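Local coordinates for protein fusolin (PDB 4OW5) that enhances the virulence of its entomopoxvirus, probably by acting on chitin as a lytic polysaccharide monooxygenase, and crystallises in vivo into viral spindles, at the interface of chains A and B. Residues are numbered along the deposited sequence; one frame, centred on the assembly and turned at random. Chains: chain A/B, Fusolin.

Contact 1: the interface of chains A and B. Residues chain A 239-240, 242-243; chain B 113-114, 162, 164.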
# COMPACT_ATOMS: atom_id res chain seq x y z
N ILE A 239 15.38 -7.88 -1.18
CA ILE A 239 15.74 -7.79 -2.57
C ILE A 239 14.94 -8.78 -3.41
O ILE A 239 14.63 -9.87 -2.97
CB ILE A 239 17.28 -7.97 -2.76
CG1 ILE A 239 17.66 -7.63 -4.23
CG2 ILE A 239 17.77 -9.38 -2.33
CD1 ILE A 239 19.17 -7.61 -4.58
N ASN A 240 14.56 -8.35 -4.61
CA ASN A 240 13.93 -9.19 -5.62
C ASN A 240 14.96 -10.24 -5.99
O ASN A 240 16.05 -9.90 -6.44
CB ASN A 240 13.54 -8.32 -6.83
CG ASN A 240 12.79 -9.03 -7.93
OD1 ASN A 240 12.47 -10.20 -7.83
ND2 ASN A 240 12.55 -8.36 -9.06
N GLU A 242 15.52 -12.19 -8.38
CA GLU A 242 16.10 -12.19 -9.73
C GLU A 242 17.23 -11.17 -9.92
O GLU A 242 18.00 -11.30 -10.87
CB GLU A 242 15.04 -11.98 -10.81
CG GLU A 242 14.32 -10.65 -10.73
CD GLU A 242 13.20 -10.49 -11.71
OE1 GLU A 242 13.34 -10.93 -12.88
OE2 GLU A 242 12.19 -9.85 -11.34
N ASP A 243 17.35 -10.17 -9.02
CA ASP A 243 18.43 -9.18 -9.06
C ASP A 243 19.59 -9.53 -8.13
O ASP A 243 20.58 -8.81 -8.11
CB ASP A 243 17.88 -7.82 -8.62
CG ASP A 243 16.88 -7.24 -9.56
OD1 ASP A 243 16.77 -7.74 -10.70
OD2 ASP A 243 16.26 -6.23 -9.19
N VAL B 113 18.92 -2.30 -7.76
CA VAL B 113 18.21 -3.54 -7.55
C VAL B 113 16.76 -3.17 -7.14
O VAL B 113 16.52 -2.11 -6.60
CB VAL B 113 18.87 -4.49 -6.52
CG1 VAL B 113 20.29 -4.87 -6.92
CG2 VAL B 113 18.81 -3.92 -5.12
N SER B 114 15.83 -4.07 -7.38
CA SER B 114 14.44 -3.88 -7.02
C SER B 114 14.16 -4.60 -5.70
O SER B 114 14.89 -5.50 -5.31
CB SER B 114 13.52 -4.36 -8.15
OG SER B 114 13.76 -5.70 -8.50
N THR B 162 9.62 -4.89 -8.01
CA THR B 162 10.07 -5.72 -9.13
C THR B 162 10.75 -4.99 -10.29
O THR B 162 11.35 -5.67 -11.12
CB THR B 162 8.85 -6.48 -9.69
OG1 THR B 162 7.95 -5.54 -10.29
CG2 THR B 162 8.12 -7.26 -8.62
N GLN B 164 13.16 -2.02 -12.40
CA GLN B 164 14.24 -1.04 -12.47
C GLN B 164 13.55 0.22 -12.92
O GLN B 164 12.59 0.12 -13.66
CB GLN B 164 15.36 -1.42 -13.45
CG GLN B 164 16.55 -2.14 -12.84
CD GLN B 164 16.18 -3.52 -12.47
OE1 GLN B 164 15.80 -4.34 -13.34
NE2 GLN B 164 16.26 -3.84 -11.19
O HOH W 1 14.57 -5.79 -11.13

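Contact 2: the interface of chains A and B. Residues chain A 6, 13, 120-123; chain B 345, 349.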
# COMPACT_ATOMS: atom_id res chain seq x y z
N PHE A 6 -14.80 -16.70 2.72
CA PHE A 6 -13.37 -16.53 2.39
C PHE A 6 -13.21 -16.08 0.95
O PHE A 6 -13.56 -16.86 0.08
CB PHE A 6 -12.53 -17.79 2.63
CG PHE A 6 -11.07 -17.43 2.49
CD1 PHE A 6 -10.46 -16.60 3.41
CD2 PHE A 6 -10.35 -17.80 1.35
CE1 PHE A 6 -9.18 -16.11 3.19
CE2 PHE A 6 -9.02 -17.39 1.19
CZ PHE A 6 -8.44 -16.55 2.12
N ARG A 13 -18.01 -9.50 7.93
CA ARG A 13 -17.01 -9.08 8.93
C ARG A 13 -17.64 -8.13 9.96
O ARG A 13 -17.40 -8.28 11.17
CB ARG A 13 -15.80 -8.40 8.27
CG ARG A 13 -14.75 -7.94 9.27
CD ARG A 13 -13.60 -7.24 8.59
NE ARG A 13 -12.63 -8.19 8.06
CZ ARG A 13 -11.53 -8.61 8.67
NH1 ARG A 13 -11.23 -8.18 9.90
NH2 ARG A 13 -10.72 -9.47 8.07
N THR A 120 -8.88 -8.57 3.93
CA THR A 120 -8.21 -9.84 4.08
C THR A 120 -6.80 -9.61 3.52
O THR A 120 -6.68 -9.18 2.37
CB THR A 120 -8.94 -10.96 3.33
OG1 THR A 120 -10.18 -11.23 3.99
CG2 THR A 120 -8.06 -12.24 3.19
N VAL A 121 -5.76 -9.92 4.28
CA VAL A 121 -4.38 -9.71 3.87
C VAL A 121 -3.77 -11.01 3.40
O VAL A 121 -3.54 -11.89 4.21
CB VAL A 121 -3.56 -9.12 5.03
CG1 VAL A 121 -2.09 -8.98 4.64
CG2 VAL A 121 -4.15 -7.77 5.49
N ILE A 122 -3.48 -11.11 2.10
CA ILE A 122 -2.89 -12.30 1.51
C ILE A 122 -1.39 -12.06 1.26
O ILE A 122 -1.03 -11.28 0.38
CB ILE A 122 -3.66 -12.67 0.20
CG1 ILE A 122 -5.19 -12.83 0.53
CG2 ILE A 122 -3.05 -13.96 -0.47
CD1 ILE A 122 -6.02 -13.10 -0.59
N PRO A 123 -0.49 -12.76 1.97
CA PRO A 123 0.95 -12.57 1.71
C PRO A 123 1.40 -13.19 0.38
O PRO A 123 0.90 -14.23 -0.03
CB PRO A 123 1.63 -13.27 2.91
CG PRO A 123 0.54 -13.70 3.83
CD PRO A 123 -0.71 -13.78 3.02
N TYR B 345 -8.38 -17.13 11.25
CA TYR B 345 -8.52 -16.55 9.90
C TYR B 345 -7.15 -16.42 9.25
O TYR B 345 -7.01 -16.75 8.09
CB TYR B 345 -9.22 -15.20 9.94
CG TYR B 345 -9.71 -14.75 8.59
CD1 TYR B 345 -10.75 -15.42 7.96
CD2 TYR B 345 -9.12 -13.68 7.93
CE1 TYR B 345 -11.19 -15.04 6.69
CE2 TYR B 345 -9.56 -13.29 6.66
CZ TYR B 345 -10.60 -13.97 6.05
OH TYR B 345 -11.11 -13.58 4.82
N ILE B 349 -6.05 -18.21 5.57
CA ILE B 349 -5.42 -17.53 4.43
C ILE B 349 -4.21 -18.33 3.95
O ILE B 349 -4.10 -18.62 2.75
CB ILE B 349 -4.99 -16.09 4.80
CG1 ILE B 349 -6.19 -15.18 5.10
CG2 ILE B 349 -4.13 -15.48 3.69
CD1 ILE B 349 -5.79 -13.93 5.89

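Contact 3: the interface of chains A and B. Residues chain A 127, 206, 235; chain B 159, 161-162.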
# COMPACT_ATOMS: atom_id res chain seq x y z
N ASN A 127 6.94 -11.58 -5.20
CA ASN A 127 6.31 -10.35 -5.67
C ASN A 127 6.16 -10.26 -7.19
O ASN A 127 5.38 -9.43 -7.63
CB ASN A 127 7.09 -9.17 -5.18
CG ASN A 127 7.08 -9.06 -3.68
OD1 ASN A 127 6.17 -9.56 -2.99
ND2 ASN A 127 8.10 -8.48 -3.12
N GLN A 206 -1.43 -4.06 -6.81
CA GLN A 206 -0.47 -3.39 -5.94
C GLN A 206 -1.18 -2.51 -4.91
O GLN A 206 -0.52 -1.86 -4.15
CB GLN A 206 0.48 -2.54 -6.82
CG GLN A 206 1.13 -3.35 -7.96
CD GLN A 206 1.80 -4.63 -7.49
OE1 GLN A 206 2.50 -4.64 -6.48
NE2 GLN A 206 1.65 -5.72 -8.24
N HIS A 235 3.32 -7.63 0.22
CA HIS A 235 4.56 -7.97 -0.49
C HIS A 235 5.60 -8.56 0.40
O HIS A 235 5.74 -8.16 1.55
CB HIS A 235 5.15 -6.73 -1.15
CG HIS A 235 4.30 -6.17 -2.24
ND1 HIS A 235 3.56 -5.01 -2.05
CD2 HIS A 235 4.14 -6.60 -3.51
CE1 HIS A 235 2.93 -4.80 -3.19
NE2 HIS A 235 3.26 -5.73 -4.10
N ASN B 159 6.33 -0.44 -10.16
CA ASN B 159 6.30 -1.32 -9.00
C ASN B 159 7.74 -1.42 -8.47
O ASN B 159 8.57 -2.08 -9.08
CB ASN B 159 5.72 -2.67 -9.41
CG ASN B 159 5.61 -3.68 -8.31
OD1 ASN B 159 6.33 -3.62 -7.31
ND2 ASN B 159 4.84 -4.71 -8.53
N TYR B 161 8.99 -3.00 -6.04
CA TYR B 161 9.37 -4.35 -5.63
C TYR B 161 9.98 -5.18 -6.75
O TYR B 161 10.69 -6.13 -6.46
CB TYR B 161 8.16 -5.11 -5.05
CG TYR B 161 7.59 -4.48 -3.81
CD1 TYR B 161 8.16 -4.69 -2.57
CD2 TYR B 161 6.47 -3.65 -3.89
CE1 TYR B 161 7.67 -4.05 -1.43
CE2 TYR B 161 6.00 -2.97 -2.77
CZ TYR B 161 6.62 -3.16 -1.54
OH TYR B 161 6.10 -2.60 -0.40
N THR B 162 9.62 -4.89 -8.01
CA THR B 162 10.07 -5.72 -9.13
C THR B 162 10.75 -4.99 -10.29
O THR B 162 11.35 -5.67 -11.12
CB THR B 162 8.85 -6.48 -9.69
OG1 THR B 162 7.95 -5.54 -10.29
CG2 THR B 162 8.12 -7.26 -8.62
O HOH W 2 10.62 -8.06 -4.54
O HOH W 3 4.36 -7.05 -6.77

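Contact 1: the interface of chains A and B
The carboxylate oxygen OD2 of A:Asp243 is gripped by several donors of the partner chain, a compact example of one carboxylate oxygen organising a contact, here between the 3-10 turn 241-243 of chain A and loops of chain B. The B:Ser114 hydroxyl OG reaches OD2 of A:Asp243 at 2.6 Å from above the carboxylate plane. The backbone N of B:Ser114, 2.8 Å from OD2 of A:Asp243, arrives nearly along its C-O axis, so one residue holds the oxygen with both its main chain and its side chain. A further donor is the amide NE2 of B:Gln164, 3.1 Å from OD2 of A:Asp243; it too stands out of the carboxylate plane, while OD2 lies in the glutamine's own amide plane. Such concentrated donation would be expected to favour the charged carboxylate.

Chi1 of 56° sets the B:Ser114 OG between its backbone N and carbonyl carbon, where it meets A:Asp243. There OG of B:Ser114 also accepts from ND2 of A:Asn240 at 3.0 Å, lying in that amide's plane. A:Glu242 acts from the second shell: its OE2 takes a 2.7 Å bond from ND2 of A:Asn240 and helps to fix the amide's rotation. The backbone N of A:Asn240 gives an almost straight bond to the carbonyl O of B:Ser114. Beside this polar knot, CD1 of A:Ile239 packs at 3.7 Å against CB of B:Val113. Water 1 joins OD2 of A:Asp243 to the backbone O of B:Thr162, 3.2 Å from the water.

Contact 2: the interface of chains A and B
CE1 of B:Tyr345 comes in plane to the edge of the A:Phe6 ring, 3.7 Å from CD1 of A:Phe6, and the two side chains cross obliquely. At the tyrosine ring's own edge, also in plane, sits the hydroxyl OG1 of A:Thr120. OG1 of A:Thr120 is hydrogen-bonded to the phenol OH of B:Tyr345 at 2.7 Å; which hydroxyl donates cannot be told from the positions of the oxygens. Chi1 of -164° points the tyrosine ring away from its helix, 338-352, towards strands 2-6 and 120-123 of chain A.

One turn further along the helix, B:Ile349 brings three carbons into play. Its CG1 meets CE1 of A:Phe6 at 3.7 Å, the side chains crossing at about a right angle. CD1 of B:Ile349 extends to the backbone of the second strand, 3.5 Å from the carbonyl O of A:Val121, and lies 3.9 Å from CG2 of A:Thr120. CG2 of B:Ile349 also nears the carbonyl O of A:Val121 and touches CD of A:Pro123 at 3.9 Å. A:Thr120 divides its work: chi1 of -70° sets OG1 beside the backbone N, to serve the phenol, and leaves the methyl CG2 anti to it, packed against both helix residues.

The contact illustrates docking by a largely apolar helix face with a hydroxyl pair as polar anchor: it seats the C-terminal helix of one fusolin chain on the strands of the other, and so could help to hold the two chains together.

Contact 3: the interface of chains A and B
This is a two-fold symmetric interface between identical chains, in which loops of two lytic polysaccharide monooxygenase folds meet through a ring stack and bridging water; it joins the two copies of the assembly and may contribute to assembly in viral spindles. The imidazole of A:His235 lies over a face of the B:Tyr161 ring, with centroids 3.9 Å apart and planes only 16° from parallel. The overlap is generous: CD2 of the tyrosine sits above the centre of the imidazole, and CG of the histidine above the centre of the phenol ring. CB of A:His235 lies over the same face, nearest CE1 of B:Tyr161.

A neighbour on the same chain, itself in the contact, helps to orient the imidazole. NE2 of A:His235 gives a 2.7 Å hydrogen bond to the amide oxygen OE1 of A:Gln206, whose side chain bends at chi2 (-52°) to bring that oxygen to the ring. This bond suggests that NE2 carries a proton. The amides of A:Gln206 and B:Asn159 lie near each other with planes 45° apart, but water 3 makes their polar link: it is 3.1 Å from OE1 of A:Gln206 and bonded at 3.0 Å to ND2 of B:Asn159. The same water lies 2.7 Å from the backbone O of A:Asn127. The side-chain ND2 of A:Asn127 is 2.9 Å from water 2, which passes the link on to the backbone O of B:Tyr161, 2.7 Å from that water.

Contacts 1 and 3 are neighbours, their C-alpha centres about 9 Å apart, and share B:Thr162, so the polar contact and the ring stack belong to adjoining stretches of interface. Contact 2 stands apart, about 27 Å from contact 1 and 19 Å from contact 3 between C-alpha centres, where the C-terminal helix 338-352 of chain B reaches strands of chain A. Contacts 1 and 3 are formed mainly by loops, contact 2 by a helix against strands. Because the two-fold repeats each contact with the chains exchanged, the two copies are bound at well-separated points, a distribution that could lend rigidity to the pair of chains.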